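Local coordinates for protein probable porin (Pseudomonas aeruginosa, PDB 2Y0H) that probably forms a channel of the OprD porin family across the outer membrane, letting small solutes diffuse through its beta barrel, at residues A[195-200]-A[205-210]; A[112-115]-A[119-122]. One frame throughout, in Å; residues are numbered along the deposited sequence.

Contact 1: A[195-200]-A[205-210]; sequences YYYGQL and RQHYLG. With C8E ((hydroxyethyloxy)tri(ethyloxy)octane), chain E; C8E ((hydroxyethyloxy)tri(ethyloxy)octane), chain H.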
loop_
_atom_site.group_PDB
_atom_site.type_symbol
_atom_site.label_atom_id
_atom_site.label_comp_id
_atom_site.label_asym_id
_atom_site.label_seq_id
_atom_site.Cartn_x
_atom_site.Cartn_y
_atom_site.Cartn_z
ATOM N N TYR A 195 16.728 -4.451 1.561
ATOM C CA TYR A 195 16.456 -5.517 2.507
ATOM C C TYR A 195 15.674 -4.939 3.677
ATOM O O TYR A 195 16.030 -3.890 4.198
ATOM C CB TYR A 195 17.745 -6.182 3.001
ATOM C CG TYR A 195 17.505 -7.066 4.204
ATOM C CD1 TYR A 195 17.533 -6.545 5.494
ATOM C CD2 TYR A 195 17.206 -8.412 4.047
ATOM C CE1 TYR A 195 17.290 -7.355 6.602
ATOM C CE2 TYR A 195 16.964 -9.229 5.143
ATOM C CZ TYR A 195 17.011 -8.702 6.412
ATOM O OH TYR A 195 16.770 -9.528 7.487
ATOM N N TYR A 196 14.603 -5.619 4.073
ATOM C CA TYR A 196 13.826 -5.218 5.242
ATOM C C TYR A 196 13.510 -6.403 6.142
ATOM O O TYR A 196 13.365 -7.532 5.667
ATOM C CB TYR A 196 12.519 -4.509 4.838
ATOM C CG TYR A 196 12.674 -3.022 4.610
ATOM C CD1 TYR A 196 13.079 -2.525 3.378
ATOM C CD2 TYR A 196 12.400 -2.115 5.622
ATOM C CE1 TYR A 196 13.221 -1.154 3.166
ATOM C CE2 TYR A 196 12.543 -0.745 5.426
ATOM C CZ TYR A 196 12.956 -0.271 4.202
ATOM O OH TYR A 196 13.084 1.091 4.011
ATOM N N TYR A 197 13.401 -6.127 7.442
ATOM C CA TYR A 197 13.029 -7.118 8.438
ATOM C C TYR A 197 11.825 -6.585 9.212
ATOM O O TYR A 197 11.858 -5.466 9.722
ATOM C CB TYR A 197 14.215 -7.388 9.383
ATOM C CG TYR A 197 13.920 -8.335 10.531
ATOM C CD1 TYR A 197 13.691 -9.685 10.305
ATOM C CD2 TYR A 197 13.865 -7.873 11.845
ATOM C CE1 TYR A 197 13.423 -10.558 11.355
ATOM C CE2 TYR A 197 13.597 -8.742 12.911
ATOM C CZ TYR A 197 13.375 -10.082 12.654
ATOM O OH TYR A 197 13.110 -10.955 13.690
ATOM N N GLY A 198 10.759 -7.373 9.276
ATOM C CA GLY A 198 9.588 -7.021 10.064
ATOM C C GLY A 198 9.359 -8.061 11.151
ATOM O O GLY A 198 9.423 -9.260 10.894
ATOM N N GLN A 199 9.111 -7.615 12.374
ATOM C CA GLN A 199 8.858 -8.552 13.463
ATOM C C GLN A 199 7.681 -8.116 14.303
ATOM O O GLN A 199 7.777 -7.140 15.034
ATOM C CB GLN A 199 10.077 -8.665 14.376
ATOM C CG GLN A 199 9.811 -9.473 15.647
ATOM C CD GLN A 199 10.915 -9.282 16.685
ATOM O OE1 GLN A 199 11.299 -8.153 16.989
ATOM N NE2 GLN A 199 11.449 -10.391 17.207
ATOM N N LEU A 200 6.573 -8.842 14.209
ATOM C CA LEU A 200 5.451 -8.605 15.103
ATOM C C LEU A 200 5.751 -9.480 16.300
ATOM O O LEU A 200 5.584 -10.699 16.228
ATOM C CB LEU A 200 4.132 -9.041 14.470
ATOM C CG LEU A 200 2.896 -8.178 14.744
ATOM C CD1 LEU A 200 1.586 -8.955 14.554
ATOM C CD2 LEU A 200 2.957 -7.500 16.083
ATOM N N ARG A 205 7.903 -13.125 12.068
ATOM C CA ARG A 205 9.110 -12.460 11.562
ATOM C C ARG A 205 9.051 -12.527 10.044
ATOM O O ARG A 205 8.635 -13.533 9.492
ATOM C CB ARG A 205 10.364 -13.263 11.934
ATOM C CG ARG A 205 10.852 -13.146 13.320
ATOM C CD ARG A 205 12.059 -14.079 13.523
ATOM N NE ARG A 205 12.395 -14.115 14.940
ATOM C CZ ARG A 205 13.611 -13.925 15.441
ATOM N NH1 ARG A 205 14.646 -13.701 14.639
ATOM N NH2 ARG A 205 13.785 -13.959 16.754
ATOM N N GLN A 206 9.543 -11.499 9.370
ATOM C CA GLN A 206 9.492 -11.471 7.921
ATOM C C GLN A 206 10.728 -10.794 7.334
ATOM O O GLN A 206 11.056 -9.660 7.695
ATOM C CB GLN A 206 8.237 -10.729 7.488
ATOM C CG GLN A 206 7.998 -10.707 6.008
ATOM C CD GLN A 206 6.594 -10.218 5.679
ATOM O OE1 GLN A 206 6.354 -9.023 5.602
ATOM N NE2 GLN A 206 5.666 -11.150 5.491
ATOM N N HIS A 207 11.402 -11.487 6.425
ATOM C CA HIS A 207 12.566 -10.927 5.744
ATOM C C HIS A 207 12.161 -10.589 4.333
ATOM O O HIS A 207 11.459 -11.361 3.695
ATOM C CB HIS A 207 13.737 -11.924 5.692
ATOM C CG HIS A 207 14.285 -12.292 7.037
ATOM N ND1 HIS A 207 15.340 -11.624 7.620
ATOM C CD2 HIS A 207 13.924 -13.264 7.909
ATOM C CE1 HIS A 207 15.604 -12.165 8.795
ATOM N NE2 HIS A 207 14.753 -13.156 8.997
ATOM N N TYR A 208 12.624 -9.446 3.844
ATOM C CA TYR A 208 12.302 -8.998 2.502
ATOM C C TYR A 208 13.567 -8.683 1.749
ATOM O O TYR A 208 14.459 -8.010 2.274
ATOM C CB TYR A 208 11.438 -7.735 2.541
ATOM C CG TYR A 208 11.347 -7.010 1.214
ATOM C CD1 TYR A 208 10.489 -7.463 0.212
ATOM C CD2 TYR A 208 12.102 -5.866 0.959
ATOM C CE1 TYR A 208 10.388 -6.813 -1.003
ATOM C CE2 TYR A 208 11.997 -5.199 -0.276
ATOM C CZ TYR A 208 11.140 -5.689 -1.248
ATOM O OH TYR A 208 11.009 -5.065 -2.470
ATOM N N LEU A 209 13.624 -9.157 0.509
ATOM C CA LEU A 209 14.700 -8.798 -0.398
ATOM C C LEU A 209 14.110 -8.315 -1.720
ATOM O O LEU A 209 13.297 -9.001 -2.337
ATOM C CB LEU A 209 15.627 -9.988 -0.642
ATOM C CG LEU A 209 16.956 -9.559 -1.249
ATOM C CD1 LEU A 209 17.685 -8.729 -0.215
ATOM C CD2 LEU A 209 17.809 -10.767 -1.677
ATOM N N GLY A 210 14.517 -7.127 -2.143
ATOM C CA GLY A 210 14.037 -6.570 -3.387
ATOM C C GLY A 210 15.177 -6.123 -4.278
ATOM O O GLY A 210 16.167 -5.563 -3.813
HETATM C C1 C8E E . 21.827 -5.077 5.983
HETATM C C2 C8E E . 22.139 -5.575 4.572
HETATM C C3 C8E E . 21.986 -7.088 4.425
HETATM C C4 C8E E . 20.928 -7.674 5.357
HETATM C C5 C8E E . 21.368 -9.039 5.881
HETATM C C6 C8E E . 20.182 -9.877 6.365
HETATM C C7 C8E E . 20.618 -11.243 6.906
HETATM C C8 C8E E . 19.496 -11.898 7.708
HETATM O O9 C8E E . 19.620 -13.307 7.704
HETATM C C10 C8E E . 19.516 -13.875 8.994
HETATM C C1 C8E H . 18.680 -6.729 10.307
HETATM C C2 C8E H . 17.956 -8.072 10.392
HETATM C C3 C8E H . 18.554 -8.994 11.454
HETATM C C4 C8E H . 17.484 -9.856 12.121
HETATM C C5 C8E H . 17.858 -11.334 12.139
#

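Contact 2: A[112-115]-A[119-122]; sequences MPQL and FRDD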
loop_
_atom_site.group_PDB
_atom_site.type_symbol
_atom_site.label_atom_id
_atom_site.label_comp_id
_atom_site.label_asym_id
_atom_site.label_seq_id
_atom_site.Cartn_x
_atom_site.Cartn_y
_atom_site.Cartn_z
ATOM N N MET A 112 2.285 7.098 8.766
ATOM C CA MET A 112 1.794 6.356 7.613
ATOM C C MET A 112 2.969 5.728 6.893
ATOM O O MET A 112 3.426 6.258 5.893
ATOM C CB MET A 112 1.048 7.285 6.655
ATOM C CG MET A 112 -0.248 7.786 7.215
ATOM S SD MET A 112 -1.004 8.957 6.095
ATOM C CE MET A 112 -2.004 9.902 7.228
ATOM N N PRO A 113 3.478 4.602 7.418
ATOM C CA PRO A 113 4.603 3.904 6.785
ATOM C C PRO A 113 4.233 3.391 5.397
ATOM O O PRO A 113 3.118 2.915 5.197
ATOM C CB PRO A 113 4.840 2.687 7.699
ATOM C CG PRO A 113 3.992 2.888 8.893
ATOM C CD PRO A 113 2.916 3.857 8.556
ATOM N N GLN A 114 5.173 3.464 4.464
ATOM C CA GLN A 114 4.994 2.883 3.141
ATOM C C GLN A 114 6.216 2.030 2.841
ATOM O O GLN A 114 7.026 2.377 1.986
ATOM C CB GLN A 114 4.834 3.980 2.086
ATOM C CG GLN A 114 3.586 4.826 2.284
ATOM C CD GLN A 114 3.334 5.764 1.115
ATOM O OE1 GLN A 114 3.178 6.963 1.301
ATOM N NE2 GLN A 114 3.300 5.215 -0.097
ATOM N N LEU A 115 6.338 0.919 3.565
ATOM C CA LEU A 115 7.530 0.083 3.533
ATOM C C LEU A 115 7.169 -1.335 3.120
ATOM O O LEU A 115 6.025 -1.764 3.278
ATOM C CB LEU A 115 8.183 0.072 4.912
ATOM C CG LEU A 115 8.511 1.462 5.457
ATOM C CD1 LEU A 115 8.881 1.391 6.936
ATOM C CD2 LEU A 115 9.621 2.106 4.628
ATOM N N PHE A 119 3.009 -1.499 4.607
ATOM C CA PHE A 119 2.615 -0.508 3.625
ATOM C C PHE A 119 1.163 -0.141 3.909
ATOM O O PHE A 119 0.248 -0.891 3.563
ATOM C CB PHE A 119 2.771 -1.062 2.209
ATOM C CG PHE A 119 2.891 0.003 1.156
ATOM C CD1 PHE A 119 1.769 0.669 0.699
ATOM C CD2 PHE A 119 4.130 0.352 0.643
ATOM C CE1 PHE A 119 1.877 1.664 -0.263
ATOM C CE2 PHE A 119 4.247 1.340 -0.317
ATOM C CZ PHE A 119 3.118 1.995 -0.773
ATOM N N ARG A 120 0.974 0.999 4.576
ATOM C CA ARG A 120 -0.335 1.386 5.088
ATOM C C ARG A 120 -1.344 1.535 3.951
ATOM O O ARG A 120 -1.032 2.036 2.875
ATOM C CB ARG A 120 -0.246 2.671 5.936
ATOM C CG ARG A 120 -0.286 3.958 5.120
ATOM C CD ARG A 120 0.812 3.949 4.059
ATOM N NE ARG A 120 0.391 4.534 2.780
ATOM C CZ ARG A 120 -0.434 5.566 2.677
ATOM N NH1 ARG A 120 -0.926 6.122 3.769
ATOM N NH2 ARG A 120 -0.758 6.049 1.493
ATOM N N ASP A 121 -2.550 1.046 4.196
ATOM C CA ASP A 121 -3.624 1.080 3.224
ATOM C C ASP A 121 -4.087 2.505 2.934
ATOM O O ASP A 121 -4.239 3.311 3.855
ATOM C CB ASP A 121 -4.802 0.264 3.753
ATOM C CG ASP A 121 -6.031 0.392 2.887
ATOM O OD1 ASP A 121 -5.894 0.347 1.650
ATOM O OD2 ASP A 121 -7.132 0.534 3.449
ATOM N N ASP A 122 -4.309 2.811 1.654
ATOM C CA ASP A 122 -4.948 4.072 1.265
ATOM C C ASP A 122 -5.812 3.948 0.017
ATOM O O ASP A 122 -5.976 4.916 -0.718
ATOM C CB ASP A 122 -3.930 5.200 1.042
ATOM C CG ASP A 122 -4.614 6.568 0.859
ATOM O OD1 ASP A 122 -5.593 6.845 1.585
ATOM O OD2 ASP A 122 -4.174 7.362 0.002
#

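Contact 1: A[195-200]-A[205-210]
Two neighbouring strands of the porin barrel, joined as a beta hairpin, meet here, and Tyr195, Tyr197 and His207 gather into an aromatic cluster on the face that meets detergent. The backbones run antiparallel, with segment axes 4.6 Å apart at closest approach. Tyr196 pairs with Tyr208 and Gly198 with Gln206 through two hydrogen bonds each; Gly198 N reaches Gln206 O at 2.8 Å with an N-H...O angle of 169°. The pairs Tyr195–Leu209, Tyr197–His207 and Gln199–Arg205 are non-hydrogen-bonded.

With CG anti to the backbone N (chi1 167°), the Tyr195 ring lies along the sheet beside His207, pointing the same way, and its OH meets His207 ND1 at 2.5 Å in a short hydrogen bond. The bond gives ND1 a polar partner beside the detergent chains and should limit rotation of the imidazole. The Tyr197 ring is set obliquely to the imidazole, its CD1 over the rim of one imidazole face, 3.5 Å from His207 CE1, and the planes 46° apart. Tyr197 OH rests against the aliphatic stem of Arg205, 3.2 Å from Arg205 CG. Beyond that stem the guanidinium turns to Asp235, which forms a salt bridge with Arg205 NE and also accepts a bond from Gln199 NE2.

Barrel strands of outer-membrane porins turn alternate residues to the lipid and to the interior, and the bound detergents are consistent with this being the lipid-facing side: C6 of one C8E lies 3.4 Å from Tyr195 CZ, while a second places its C4 over the centre of the Tyr197 ring. Tyrosine suits such a surface: the ring packs against alkyl chains, and in Tyr195 the hydroxyl also bonds to His207. On the other face, Tyr196 and Tyr208 touch at CB and both pack on Pro116, while Gln206 NE2 bonds to Ser232 and the Pro275 carbonyl.

Contact 2: A[112-115]-A[119-122]
Gln114 lays its aliphatic CB over one face of the Phe119 ring, 4.0 Å from the ring centroid and 25° off the normal, a CH-pi contact displaced toward the rim. The amide follows past the ring, with NE2 3.3 Å from Phe119 CZ and the amide and ring planes nearly perpendicular, at 82°. Glutamine suits this place because its methylene groups can lie against apolar surface while the polar amide lies at the end of an exposed residue.

Arg120 lies against a second side of this side chain, running beside it in the same direction; Gln114 CG is 3.2 Å from Arg120 NE. That nitrogen is buried by the contact and has no hydrogen-bonding partner in the model. A first torsion of 84° sets Arg120 CG between its backbone N and carbonyl carbon, and further bends at chi2 and chi3 fold the chain back over 112-115. The guanidinium thereby passes obliquely by Met112, whose SD lies 3.7 Å from Arg120 NH1, while Arg120 NH2 faces Asp122 OD2 in a long salt bridge of 4.0 Å. Asp122 OD1 also forms a salt bridge with Arg13, so its charge is probably balanced mainly by Arg13, with Arg120 contributing at longer range.

Behind the side chains, the backbone positions both layers. Arg120 N donates to Pro113 O at 2.9 Å, although the position of that oxygen is less certain, and Gln114 and Phe119 form an antiparallel non-hydrogen-bonded pair. This is a tight hairpin-like reversal, a two-stranded sheet separate from the barrel wall. Its Met112 side chain touches Thr129, while Pro113 and Arg120 both pack on Phe130, setting the turn against strand 129-137; Phe119 bonds through its backbone to Thr282.

How the contacts relate
From the N terminus, the chain reaches contact 2 first: strand 111-115 reverses into 118-119, and the contact closes that short turn before the loop leading to strand 129-137. Three further barrel strands, 129-137, 143-154 and 178-186, pass before strand 191-200 turns into 204-216 and contact 1 closes that hairpin. The two therefore follow in series, neither nested nor crossed. Contact 1 is part of the barrel wall, whereas the centre of contact 2 is about 5 Å from the chain centre, with about 15 Å between the two contact centres. They nevertheless touch: Tyr196 OH packs 3.7 Å from Leu115 CD2, tying the inner turn to the wall.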